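Local coordinates for protein Protease/Reverse transcriptase/ribonuclease H (Eastern chimpanzee simian foamy virus, PDB 7KSF) that combines, in one foamy-virus polyprotein, an aspartic protease, a reverse transcriptase that copies RNA into DNA and a ribonuclease H that cleaves the RNA of RNA-DNA hybrids, at residues Q628-P632 with L738-G742; V591-D595 with H728-N732; Y130-W134 with F330-L334. The protein carries 1 engineered substitution. All blocks are in the same frame, centred on the assembly; numbering follows the deposited sequence.

Interaction 1: residues Q628-P632 with L738-G742; sequences QWSIP and LATQG
Leu-738 lays its side chain (chi1 m, chi2 t) across an extended strand, its CD1 3.6 Å from Gln-628 CB and 3.4 Å from the carbonyl O of Trp-629. The strand, 628-632, is an edge of the RNase H sheet; the partner, 738-742, is regular helix near the end of helix 727-744. Their axes approach to 6.4 Å and cross at -32°, running roughly the same way. Set the CA atoms of Ser-630 and Leu-738 5.0 Å apart, and those of Pro-632 and Gly-742 4.5 Å apart. Gln-628 and Ser-630 point their CB toward the helix, whereas Trp-629 and Ile-631 point away; on that other side Trp-629 meets Phe-648 of helix 638-654 edge-to-face. Ser-630, chi1 t, donates from OG to Leu-738 O at 3.2 Å. Gly-742 lets the backbones close in: an ideal CB would sit 2.8 Å from Ile-631 O, a clash, and Pro-632 CB comes to 3.2 Å from Gly-742 O. This is the C-terminal helix of an RNase H-like fold packed on a sheet edge. Since Leu-738 O also accepts the helical bond from Gly-742 N (3.1 Å), Ser-630 adds a second donor to a carbonyl already used, tying strand to helix.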
loop_
_atom_site.group_PDB
_atom_site.type_symbol
_atom_site.label_atom_id
_atom_site.label_comp_id
_atom_site.label_asym_id
_atom_site.label_seq_id
_atom_site.Cartn_x
_atom_site.Cartn_y
_atom_site.Cartn_z
ATOM N N GLN A 628 -22.779 -13.307 25.967
ATOM C CA GLN A 628 -23.455 -12.278 26.736
ATOM C C GLN A 628 -22.578 -11.862 27.909
ATOM O O GLN A 628 -21.691 -12.606 28.338
ATOM C CB GLN A 628 -24.817 -12.770 27.245
ATOM C CG GLN A 628 -25.741 -13.272 26.151
ATOM C CD GLN A 628 -27.094 -13.700 26.683
ATOM O OE1 GLN A 628 -27.451 -13.399 27.822
ATOM N NE2 GLN A 628 -27.854 -14.409 25.857
ATOM N N TRP A 629 -22.828 -10.659 28.424
ATOM C CA TRP A 629 -22.048 -10.128 29.533
ATOM C C TRP A 629 -22.934 -9.252 30.404
ATOM O O TRP A 629 -23.704 -8.433 29.895
ATOM C CB TRP A 629 -20.836 -9.331 29.033
ATOM C CG TRP A 629 -19.784 -10.173 28.362
ATOM C CD1 TRP A 629 -18.807 -10.901 28.976
ATOM C CD2 TRP A 629 -19.604 -10.366 26.954
ATOM N NE1 TRP A 629 -18.031 -11.538 28.039
ATOM C CE2 TRP A 629 -18.500 -11.226 26.788
ATOM C CE3 TRP A 629 -20.268 -9.897 25.815
ATOM C CZ2 TRP A 629 -18.043 -11.626 25.532
ATOM C CZ3 TRP A 629 -19.815 -10.298 24.570
ATOM C CH2 TRP A 629 -18.713 -11.151 24.438
ATOM N N SER A 630 -22.810 -9.423 31.723
ATOM C CA SER A 630 -23.596 -8.679 32.707
ATOM C C SER A 630 -22.688 -8.363 33.888
ATOM O O SER A 630 -22.353 -9.259 34.667
ATOM C CB SER A 630 -24.817 -9.483 33.156
ATOM O OG SER A 630 -25.384 -8.931 34.333
ATOM N N ILE A 631 -22.302 -7.098 34.031
ATOM C CA ILE A 631 -21.278 -6.728 35.006
ATOM C C ILE A 631 -21.762 -5.606 35.918
ATOM O O ILE A 631 -22.268 -4.587 35.425
ATOM C CB ILE A 631 -19.977 -6.319 34.299
ATOM C CG1 ILE A 631 -19.499 -7.432 33.365
ATOM C CG2 ILE A 631 -18.907 -5.972 35.320
ATOM C CD1 ILE A 631 -18.243 -7.089 32.602
ATOM N N PRO A 632 -21.632 -5.741 37.240
ATOM C CA PRO A 632 -21.889 -4.599 38.128
ATOM C C PRO A 632 -20.661 -3.709 38.254
ATOM O O PRO A 632 -19.521 -4.186 38.303
ATOM C CB PRO A 632 -22.231 -5.267 39.464
ATOM C CG PRO A 632 -21.466 -6.527 39.442
ATOM C CD PRO A 632 -21.412 -6.983 37.999
ATOM N N LEU A 738 -29.446 -7.300 30.316
ATOM C CA LEU A 738 -28.199 -7.656 30.980
ATOM C C LEU A 738 -27.669 -6.508 31.825
ATOM O O LEU A 738 -27.189 -6.722 32.942
ATOM C CB LEU A 738 -27.159 -8.090 29.949
ATOM C CG LEU A 738 -27.503 -9.350 29.157
ATOM C CD1 LEU A 738 -26.408 -9.647 28.154
ATOM C CD2 LEU A 738 -27.717 -10.536 30.085
ATOM N N ALA A 739 -27.740 -5.278 31.308
ATOM C CA ALA A 739 -27.297 -4.130 32.091
ATOM C C ALA A 739 -28.116 -3.989 33.365
ATOM O O ALA A 739 -27.573 -3.660 34.427
ATOM C CB ALA A 739 -27.384 -2.855 31.254
ATOM N N THR A 740 -29.420 -4.248 33.280
ATOM C CA THR A 740 -30.265 -4.162 34.463
ATOM C C THR A 740 -29.904 -5.245 35.474
ATOM O O THR A 740 -29.863 -4.985 36.682
ATOM C CB THR A 740 -31.739 -4.256 34.063
ATOM O OG1 THR A 740 -32.023 -3.275 33.054
ATOM C CG2 THR A 740 -32.639 -4.002 35.262
ATOM N N GLN A 741 -29.622 -6.462 34.994
ATOM C CA GLN A 741 -29.257 -7.549 35.901
ATOM C C GLN A 741 -28.000 -7.215 36.692
ATOM O O GLN A 741 -27.948 -7.443 37.906
ATOM C CB GLN A 741 -29.060 -8.847 35.117
ATOM C CG GLN A 741 -30.333 -9.412 34.528
ATOM C CD GLN A 741 -30.120 -10.757 33.873
ATOM O OE1 GLN A 741 -28.999 -11.262 33.814
ATOM N NE2 GLN A 741 -31.199 -11.349 33.380
ATOM N N GLY A 742 -26.979 -6.682 36.023
ATOM C CA GLY A 742 -25.772 -6.289 36.727
ATOM C C GLY A 742 -25.993 -5.140 37.687
ATOM O O GLY A 742 -25.329 -5.061 38.724
#

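Interaction 2: residues V591-D595 with H728-N732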
loop_
_atom_site.group_PDB
_atom_site.type_symbol
_atom_site.label_atom_id
_atom_site.label_comp_id
_atom_site.label_asym_id
_atom_site.label_seq_id
_atom_site.Cartn_x
_atom_site.Cartn_y
_atom_site.Cartn_z
ATOM N N VAL A 591 -21.981 -7.264 15.667
ATOM C CA VAL A 591 -22.901 -6.264 16.197
ATOM C C VAL A 591 -22.827 -6.318 17.717
ATOM O O VAL A 591 -22.955 -7.396 18.311
ATOM C CB VAL A 591 -24.342 -6.499 15.708
ATOM C CG1 VAL A 591 -25.293 -5.508 16.357
ATOM C CG2 VAL A 591 -24.406 -6.392 14.193
ATOM N N PHE A 592 -22.612 -5.163 18.338
ATOM C CA PHE A 592 -22.444 -5.060 19.783
ATOM C C PHE A 592 -23.540 -4.171 20.350
ATOM O O PHE A 592 -23.575 -2.966 20.077
ATOM C CB PHE A 592 -21.061 -4.511 20.131
ATOM C CG PHE A 592 -19.973 -5.543 20.093
ATOM C CD1 PHE A 592 -19.606 -6.223 21.243
ATOM C CD2 PHE A 592 -19.317 -5.834 18.909
ATOM C CE1 PHE A 592 -18.605 -7.176 21.214
ATOM C CE2 PHE A 592 -18.313 -6.786 18.874
ATOM C CZ PHE A 592 -17.956 -7.457 20.027
ATOM N N TYR A 593 -24.438 -4.766 21.130
ATOM C CA TYR A 593 -25.458 -4.013 21.845
ATOM C C TYR A 593 -24.959 -3.715 23.253
ATOM O O TYR A 593 -24.448 -4.607 23.936
ATOM C CB TYR A 593 -26.773 -4.791 21.908
ATOM C CG TYR A 593 -27.350 -5.157 20.563
ATOM C CD1 TYR A 593 -28.091 -4.241 19.829
ATOM C CD2 TYR A 593 -27.161 -6.424 20.032
ATOM C CE1 TYR A 593 -28.622 -4.574 18.599
ATOM C CE2 TYR A 593 -27.685 -6.768 18.804
ATOM C CZ TYR A 593 -28.416 -5.840 18.091
ATOM O OH TYR A 593 -28.943 -6.177 16.866
ATOM N N THR A 594 -25.103 -2.464 23.679
ATOM C CA THR A 594 -24.667 -2.049 25.002
ATOM C C THR A 594 -25.791 -1.317 25.720
ATOM O O THR A 594 -26.755 -0.851 25.104
ATOM C CB THR A 594 -23.427 -1.139 24.946
ATOM O OG1 THR A 594 -23.742 0.058 24.221
ATOM C CG2 THR A 594 -22.269 -1.855 24.272
ATOM N N ASP A 595 -25.642 -1.223 27.037
ATOM C CA ASP A 595 -26.596 -0.535 27.899
ATOM C C ASP A 595 -25.979 -0.422 29.287
ATOM O O ASP A 595 -24.934 -1.014 29.571
ATOM C CB ASP A 595 -27.938 -1.272 27.949
ATOM C CG ASP A 595 -29.034 -0.447 28.588
ATOM O OD1 ASP A 595 -29.152 -0.480 29.831
ATOM O OD2 ASP A 595 -29.771 0.238 27.852
ATOM N N HIS A 728 -33.318 -4.831 14.679
ATOM C CA HIS A 728 -32.137 -4.400 15.414
ATOM C C HIS A 728 -32.456 -4.127 16.882
ATOM O O HIS A 728 -31.647 -4.441 17.764
ATOM C CB HIS A 728 -31.549 -3.155 14.754
ATOM C CG HIS A 728 -30.323 -2.637 15.430
ATOM N ND1 HIS A 728 -30.371 -1.822 16.538
ATOM C CD2 HIS A 728 -29.011 -2.816 15.151
ATOM C CE1 HIS A 728 -29.143 -1.521 16.916
ATOM N NE2 HIS A 728 -28.298 -2.113 16.090
ATOM N N THR A 729 -33.623 -3.541 17.165
ATOM C CA THR A 729 -33.956 -3.194 18.542
ATOM C C THR A 729 -34.200 -4.421 19.410
ATOM O O THR A 729 -34.187 -4.305 20.640
ATOM C CB THR A 729 -35.179 -2.274 18.583
ATOM O OG1 THR A 729 -35.273 -1.664 19.874
ATOM C CG2 THR A 729 -36.453 -3.060 18.318
ATOM N N GLU A 730 -34.418 -5.590 18.804
ATOM C CA GLU A 730 -34.583 -6.810 19.586
ATOM C C GLU A 730 -33.306 -7.145 20.348
ATOM O O GLU A 730 -33.349 -7.478 21.539
ATOM C CB GLU A 730 -34.984 -7.968 18.673
ATOM C CG GLU A 730 -35.089 -9.303 19.383
ATOM C CD GLU A 730 -35.469 -10.423 18.443
ATOM O OE1 GLU A 730 -35.602 -10.159 17.229
ATOM O OE2 GLU A 730 -35.633 -11.568 18.915
ATOM N N GLY A 731 -32.159 -7.065 19.672
ATOM C CA GLY A 731 -30.895 -7.312 20.343
ATOM C C GLY A 731 -30.567 -6.273 21.395
ATOM O O GLY A 731 -29.918 -6.585 22.398
ATOM N N ASN A 732 -31.005 -5.029 21.189
ATOM C CA ASN A 732 -30.768 -3.996 22.192
ATOM C C ASN A 732 -31.650 -4.198 23.417
ATOM O O ASN A 732 -31.260 -3.820 24.530
ATOM C CB ASN A 732 -30.995 -2.611 21.592
ATOM C CG ASN A 732 -30.613 -1.495 22.544
ATOM O OD1 ASN A 732 -29.766 -1.670 23.418
ATOM N ND2 ASN A 732 -31.244 -0.338 22.383
#
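Tyr-593 dominates this contact. With chi1 m and chi2 near -82°, its ring leaves the central strand 590-597 and slides beneath the first turns of helix 727-744. One face receives Gly-731: the CA stands 3.7 Å from the ring centroid, 14° off the normal, a CH-pi contact, and Gly-731 O is 3.5 Å from Tyr-593 CG. An ideal CB on Gly-731 would fall 2.2 Å from Tyr-593 CE2, so a side chain could not fit in this pose. His-728, chi1 t, swings its imidazole round to take the tyrosine's edge on its own face, with centroids 4.9 Å apart and planes at 60°. Asn-732, also t, brings CB to 3.8 Å from Tyr-593 CD1. Thr-594 points the other way, and its OG1 bonds to Ile-663 O in the adjoining strand. Here the helix start packs on the central strand of the five-stranded RNase H-like sheet (order 3-2-1-4-5). The CH-pi contact and edge-to-face pair make this chiefly ring packing, which relies on close fit.

Interaction 3: residues Y130-W134 with F330-L334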
loop_
_atom_site.group_PDB
_atom_site.type_symbol
_atom_site.label_atom_id
_atom_site.label_comp_id
_atom_site.label_asym_id
_atom_site.label_seq_id
_atom_site.Cartn_x
_atom_site.Cartn_y
_atom_site.Cartn_z
ATOM N N TYR A 130 -1.486 -24.605 -7.132
ATOM C CA TYR A 130 -0.402 -23.719 -7.538
ATOM C C TYR A 130 0.421 -23.310 -6.324
ATOM O O TYR A 130 0.660 -22.120 -6.089
ATOM C CB TYR A 130 -0.965 -22.505 -8.278
ATOM C CG TYR A 130 -1.815 -22.890 -9.465
ATOM C CD1 TYR A 130 -3.200 -22.891 -9.379
ATOM C CD2 TYR A 130 -1.233 -23.277 -10.662
ATOM C CE1 TYR A 130 -3.977 -23.255 -10.460
ATOM C CE2 TYR A 130 -2.006 -23.641 -11.747
ATOM C CZ TYR A 130 -3.377 -23.625 -11.638
ATOM O OH TYR A 130 -4.146 -23.989 -12.715
ATOM N N ASP A 131 0.860 -24.300 -5.549
ATOM C CA ASP A 131 1.687 -24.011 -4.383
ATOM C C ASP A 131 3.062 -23.509 -4.796
ATOM O O ASP A 131 3.641 -22.647 -4.125
ATOM C CB ASP A 131 1.811 -25.252 -3.499
ATOM C CG ASP A 131 2.525 -24.966 -2.190
ATOM O OD1 ASP A 131 2.123 -24.023 -1.475
ATOM O OD2 ASP A 131 3.493 -25.688 -1.872
ATOM N N ASN A 132 3.600 -24.028 -5.902
ATOM C CA ASN A 132 4.902 -23.599 -6.396
ATOM C C ASN A 132 4.890 -22.168 -6.909
ATOM O O ASN A 132 5.962 -21.600 -7.142
ATOM C CB ASN A 132 5.377 -24.539 -7.506
ATOM C CG ASN A 132 5.297 -25.996 -7.105
ATOM O OD1 ASN A 132 5.347 -26.326 -5.919
ATOM N ND2 ASN A 132 5.173 -26.877 -8.089
ATOM N N LEU A 133 3.711 -21.578 -7.094
ATOM C CA LEU A 133 3.625 -20.197 -7.552
ATOM C C LEU A 133 3.865 -19.211 -6.414
ATOM O O LEU A 133 4.527 -18.185 -6.613
ATOM C CB LEU A 133 2.258 -19.942 -8.186
ATOM C CG LEU A 133 2.039 -18.540 -8.745
ATOM C CD1 LEU A 133 3.028 -18.266 -9.858
ATOM C CD2 LEU A 133 0.613 -18.380 -9.235
ATOM N N TRP A 134 3.343 -19.499 -5.227
ATOM C CA TRP A 134 3.491 -18.591 -4.103
ATOM C C TRP A 134 4.939 -18.558 -3.627
ATOM O O TRP A 134 5.710 -19.500 -3.843
ATOM C CB TRP A 134 2.573 -19.011 -2.956
ATOM C CG TRP A 134 1.284 -19.617 -3.420
ATOM C CD1 TRP A 134 0.845 -20.886 -3.185
ATOM C CD2 TRP A 134 0.274 -18.985 -4.214
ATOM N NE1 TRP A 134 -0.381 -21.084 -3.777
ATOM C CE2 TRP A 134 -0.752 -19.929 -4.415
ATOM C CE3 TRP A 134 0.135 -17.711 -4.772
ATOM C CZ2 TRP A 134 -1.900 -19.639 -5.149
ATOM C CZ3 TRP A 134 -1.002 -17.426 -5.498
ATOM C CH2 TRP A 134 -2.008 -18.384 -5.681
ATOM N N PHE A 330 -2.700 -17.749 -12.871
ATOM C CA PHE A 330 -1.709 -18.487 -12.094
ATOM C C PHE A 330 -0.874 -19.399 -12.976
ATOM O O PHE A 330 0.346 -19.499 -12.795
ATOM C CB PHE A 330 -2.394 -19.294 -10.990
ATOM C CG PHE A 330 -3.000 -18.450 -9.912
ATOM C CD1 PHE A 330 -2.553 -17.160 -9.693
ATOM C CD2 PHE A 330 -4.016 -18.948 -9.118
ATOM C CE1 PHE A 330 -3.111 -16.379 -8.702
ATOM C CE2 PHE A 330 -4.578 -18.172 -8.128
ATOM C CZ PHE A 330 -4.124 -16.886 -7.918
ATOM N N GLN A 331 -1.506 -20.078 -13.937
ATOM C CA GLN A 331 -0.756 -20.962 -14.821
ATOM C C GLN A 331 0.299 -20.188 -15.598
ATOM O O GLN A 331 1.444 -20.636 -15.728
ATOM C CB GLN A 331 -1.704 -21.684 -15.776
ATOM C CG GLN A 331 -2.661 -22.644 -15.098
ATOM C CD GLN A 331 -3.645 -23.264 -16.068
ATOM O OE1 GLN A 331 -3.741 -22.842 -17.219
ATOM N NE2 GLN A 331 -4.380 -24.270 -15.608
ATOM N N ILE A 332 -0.065 -19.012 -16.109
ATOM C CA ILE A 332 0.893 -18.179 -16.835
ATOM C C ILE A 332 2.078 -17.833 -15.941
ATOM O O ILE A 332 3.237 -18.067 -16.297
ATOM C CB ILE A 332 0.208 -16.910 -17.371
ATOM C CG1 ILE A 332 -0.866 -17.270 -18.401
ATOM C CG2 ILE A 332 1.238 -15.967 -17.977
ATOM C CD1 ILE A 332 -1.611 -16.075 -18.950
ATOM N N LEU A 333 1.796 -17.283 -14.757
ATOM C CA LEU A 333 2.876 -16.856 -13.872
ATOM C C LEU A 333 3.711 -18.042 -13.407
ATOM O O LEU A 333 4.930 -17.919 -13.237
ATOM C CB LEU A 333 2.305 -16.101 -12.675
ATOM C CG LEU A 333 1.433 -14.896 -13.028
ATOM C CD1 LEU A 333 0.876 -14.242 -11.775
ATOM C CD2 LEU A 333 2.216 -13.891 -13.862
ATOM N N LEU A 334 3.078 -19.198 -13.205
ATOM C CA LEU A 334 3.832 -20.387 -12.827
ATOM C C LEU A 334 4.616 -20.941 -14.008
ATOM O O LEU A 334 5.758 -21.382 -13.847
ATOM C CB LEU A 334 2.895 -21.451 -12.262
ATOM C CG LEU A 334 3.579 -22.699 -11.700
ATOM C CD1 LEU A 334 4.383 -22.348 -10.457
ATOM C CD2 LEU A 334 2.548 -23.766 -11.396
#
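Trp-134 sits off any standard rotamer, chi1 near -34°, and from there drives the edge of its indole into the face of Phe-330. The T-shaped pair has its six-membered and phenyl centroids 4.9 Å apart, planes at 83°, with Trp-134 CH2 just 3.4 Å from Phe-330 CZ. Tyr-130 completes an aromatic cluster from another direction: Phe-330 CB lies over its ring, 4.0 Å from the centroid and 12° off the normal, as a CH-pi contact. Beside the rings, Leu-133 sets CD2 3.4 Å from Phe-330 CD1 and CD1 3.6 Å from Leu-333 CB. Leu-334 faces back, its CD2 3.9 Å from Tyr-130 CD2 and its CD1 3.8 Å from Asn-132 CB.

The two sides differ in build. Tyr-130 is where the chain leaves helix 117-129, and a tight turn follows, with Leu-133 N bonded to Tyr-130 O at 3.3 Å; 330-334 is regular helix within 319-336. That helix follows the hairpin of strands 306-308 and 311-316, which carries the YVDD sequence characteristic of reverse transcriptases, so the contact probably seats the turn after helix 117-129 against a helix of the palm. Strand 340-341 closes the same pocket: Leu-133 shares a backbone hydrogen bond with Val-340. The indole nitrogen is also held, Trp-134 NE1 bonding to Phe-127 O.

The chemistry is thus an apolar packing in which rings and leucine side chains share the burial about equally, with a single hydrogen bond at the exposed side, donated by Gln-331 NE2 to Tyr-130 OH at 2.9 Å, which pins the tyrosine hydroxyl.

How the interactions relate
Interactions 1 and 2 belong to one RNase H domain and share helix 727-744: its first part lies on the central strand 590-597 and its later part on the edge strand 624-634. Their centres are about 13 Å apart, and they touch where Ala-739 CB comes 3.3 Å from Asp-595 OD1. The bound calcium, at Gly-596 and Glu-642, is about 8 Å from the Asn-732 side chain and about 11 Å from that of Leu-738. Asp-595, Glu-642, Asp-665 and Asp-736 cluster nearby, consistent with an RNase H active site. Interaction 3 is separate, near the probable polymerase palm, its centre about 53 Å from that of interaction 1 and about 46 Å from that of interaction 2.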